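Local coordinates for FrpC operon protein (Neisseria meningitidis, PDB 5EDF) that is of unknown function but binds the iron-regulated RTX protein FrpC and is putatively involved in adhesion, at residues L118-K124 / Y136-R140. Numbering follows the deposited sequence.
Sequences LLTYGVK and YEDKR
After helix 114-120, Gly122 is the first residue to leave helical phi/psi (phi 91°). At these backbone angles a CB would jam against Tyr121 O and come tight against Arg140 CD, so glycine is needed. Gly122 N hydrogen-bonds to Leu119 O at 3.1 Å, and Val123 N to Leu118 O at 3.1 Å, a Schellman motif. Val123 and Lys124 are extended. Tyr136 (chi1 m) points toward the helix end. Leu118 CD1 lies over its ring face, a CH-pi contact 4.0 Å from the ring centroid. Leu119 CD2 meets the ring edge, 4.1 Å from Tyr136 CE1. Tyr136 CB packs on Val123 CG1 at 3.8 Å. Glu137 forms a hydrogen-bonded antiparallel pair with Lys124: Lys124 N donates to Glu137 O at 3.0 Å, and Glu137 N to Lys124 O at 2.8 Å. The pair joins 124-126, an edge strand of the large antiparallel sheet, to strand 133-138. Glu137 OE2 hydrogen-bonds to His149. Asp138 OD1 accepts from Arg140 N at 3.1 Å, making an Asx turn. Lys139 N donates to a water at 2.9 Å, which donates to Gly122 O at 2.8 Å. Arg140 (chi1 m) points toward the helix end. Arg140 NE donates to Asp138 OD1 at 2.9 Å, and Arg140 NH2 forms a salt bridge with Asp138 OD2 at 2.8 Å. One guanidinium face covers Val123 CG2. Arg140 NH1 sits 3.0 Å from Tyr121 O.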
loop_
_atom_site.group_PDB
_atom_site.type_symbol
_atom_site.label_atom_id
_atom_site.label_comp_id
_atom_site.label_asym_id
_atom_site.label_seq_id
_atom_site.Cartn_x
_atom_site.Cartn_y
_atom_site.Cartn_z
ATOM N N LEU A 118 -17.538 -10.156 11.842
ATOM C CA LEU A 118 -18.153 -8.837 11.699
ATOM C C LEU A 118 -19.663 -8.910 11.916
ATOM O O LEU A 118 -20.210 -8.067 12.610
ATOM C CB LEU A 118 -17.864 -8.245 10.324
ATOM C CG LEU A 118 -16.452 -7.802 10.043
ATOM C CD1 LEU A 118 -16.273 -7.303 8.623
ATOM C CD2 LEU A 118 -16.011 -6.706 11.033
ATOM N N LEU A 119 -20.337 -9.898 11.335
ATOM C CA LEU A 119 -21.755 -10.028 11.536
ATOM C C LEU A 119 -22.114 -10.215 13.015
ATOM O O LEU A 119 -23.095 -9.624 13.487
ATOM C CB LEU A 119 -22.287 -11.147 10.665
ATOM C CG LEU A 119 -22.171 -10.925 9.161
ATOM C CD1 LEU A 119 -22.468 -12.215 8.405
ATOM C CD2 LEU A 119 -23.073 -9.806 8.690
ATOM N N THR A 120 -21.316 -11.010 13.737
ATOM C CA THR A 120 -21.594 -11.242 15.164
ATOM C C THR A 120 -21.459 -9.939 15.960
ATOM O O THR A 120 -22.093 -9.782 16.996
ATOM C CB THR A 120 -20.736 -12.364 15.813
ATOM O OG1 THR A 120 -19.364 -11.968 15.952
ATOM C CG2 THR A 120 -20.802 -13.663 15.027
ATOM N N TYR A 121 -20.677 -9.004 15.446
ATOM C CA TYR A 121 -20.431 -7.733 16.094
ATOM C C TYR A 121 -21.480 -6.675 15.769
ATOM O O TYR A 121 -21.444 -5.597 16.360
ATOM C CB TYR A 121 -19.048 -7.190 15.706
ATOM C CG TYR A 121 -17.848 -7.856 16.299
ATOM C CD1 TYR A 121 -17.960 -8.961 17.145
ATOM C CD2 TYR A 121 -16.569 -7.363 16.028
ATOM C CE1 TYR A 121 -16.838 -9.554 17.706
ATOM C CE2 TYR A 121 -15.467 -7.935 16.575
ATOM C CZ TYR A 121 -15.593 -9.031 17.420
ATOM O OH TYR A 121 -14.450 -9.592 17.957
ATOM N N GLY A 122 -22.432 -6.961 14.867
ATOM C CA GLY A 122 -23.421 -5.963 14.476
ATOM C C GLY A 122 -23.033 -5.114 13.289
ATOM O O GLY A 122 -23.710 -4.129 12.999
ATOM N N VAL A 123 -21.980 -5.504 12.584
ATOM C CA VAL A 123 -21.591 -4.878 11.316
ATOM C C VAL A 123 -22.400 -5.596 10.245
ATOM O O VAL A 123 -22.713 -6.795 10.373
ATOM C CB VAL A 123 -20.106 -5.035 11.103
ATOM C CG1 VAL A 123 -19.654 -4.444 9.769
ATOM C CG2 VAL A 123 -19.354 -4.369 12.279
ATOM N N LYS A 124 -22.867 -4.857 9.245
ATOM C CA LYS A 124 -23.834 -5.431 8.309
ATOM C C LYS A 124 -23.278 -5.655 6.905
ATOM O O LYS A 124 -22.495 -4.849 6.423
ATOM C CB LYS A 124 -25.039 -4.525 8.216
ATOM C CG LYS A 124 -25.722 -4.237 9.513
ATOM C CD LYS A 124 -26.220 -5.510 10.231
ATOM C CE LYS A 124 -26.849 -5.197 11.564
ATOM N NZ LYS A 124 -28.086 -4.370 11.415
ATOM N N TYR A 136 -19.029 -4.733 3.752
ATOM C CA TYR A 136 -19.674 -4.550 5.055
ATOM C C TYR A 136 -19.658 -3.098 5.464
ATOM O O TYR A 136 -18.716 -2.343 5.128
ATOM C CB TYR A 136 -18.983 -5.349 6.159
ATOM C CG TYR A 136 -18.910 -6.842 5.939
ATOM C CD1 TYR A 136 -19.842 -7.702 6.508
ATOM C CD2 TYR A 136 -17.965 -7.395 5.080
ATOM C CE1 TYR A 136 -19.818 -9.084 6.232
ATOM C CE2 TYR A 136 -17.923 -8.766 4.832
ATOM C CZ TYR A 136 -18.843 -9.609 5.414
ATOM O OH TYR A 136 -18.834 -10.974 5.169
ATOM N N GLU A 137 -20.669 -2.706 6.225
ATOM C CA GLU A 137 -20.809 -1.339 6.671
ATOM C C GLU A 137 -21.116 -1.374 8.156
ATOM O O GLU A 137 -22.057 -2.062 8.587
ATOM C CB GLU A 137 -21.910 -0.599 5.904
ATOM C CG GLU A 137 -21.985 0.879 6.228
ATOM C CD GLU A 137 -22.990 1.620 5.337
ATOM O OE1 GLU A 137 -23.783 0.956 4.651
ATOM O OE2 GLU A 137 -22.991 2.859 5.346
ATOM N N ASP A 138 -20.318 -0.644 8.930
ATOM C CA ASP A 138 -20.516 -0.539 10.359
ATOM C C ASP A 138 -21.176 0.813 10.592
ATOM O O ASP A 138 -20.561 1.862 10.375
ATOM C CB ASP A 138 -19.184 -0.632 11.082
ATOM C CG ASP A 138 -19.322 -0.682 12.573
ATOM O OD1 ASP A 138 -20.441 -0.558 13.134
ATOM O OD2 ASP A 138 -18.266 -0.887 13.230
ATOM N N LYS A 139 -22.435 0.785 10.993
ATOM C CA LYS A 139 -23.192 1.967 11.355
ATOM C C LYS A 139 -23.699 1.843 12.791
ATOM O O LYS A 139 -24.740 2.428 13.144
ATOM C CB LYS A 139 -24.391 2.134 10.400
ATOM C CG LYS A 139 -24.024 2.691 9.058
ATOM C CD LYS A 139 -25.228 2.719 8.099
ATOM C CE LYS A 139 -26.177 3.864 8.354
ATOM N NZ LYS A 139 -27.251 3.882 7.310
ATOM N N ARG A 140 -22.989 1.086 13.628
ATOM C CA ARG A 140 -23.433 0.930 15.000
ATOM C C ARG A 140 -23.468 2.257 15.734
ATOM O O ARG A 140 -22.692 3.175 15.471
ATOM C CB ARG A 140 -22.595 -0.084 15.756
ATOM C CG ARG A 140 -22.750 -1.470 15.233
ATOM C CD ARG A 140 -21.752 -2.400 15.900
ATOM N NE ARG A 140 -20.372 -2.078 15.544
ATOM C CZ ARG A 140 -19.306 -2.611 16.120
ATOM N NH1 ARG A 140 -19.419 -3.475 17.106
ATOM N NH2 ARG A 140 -18.105 -2.233 15.703
HETATM O O HOH W 1 -23.800 -1.749 11.588
#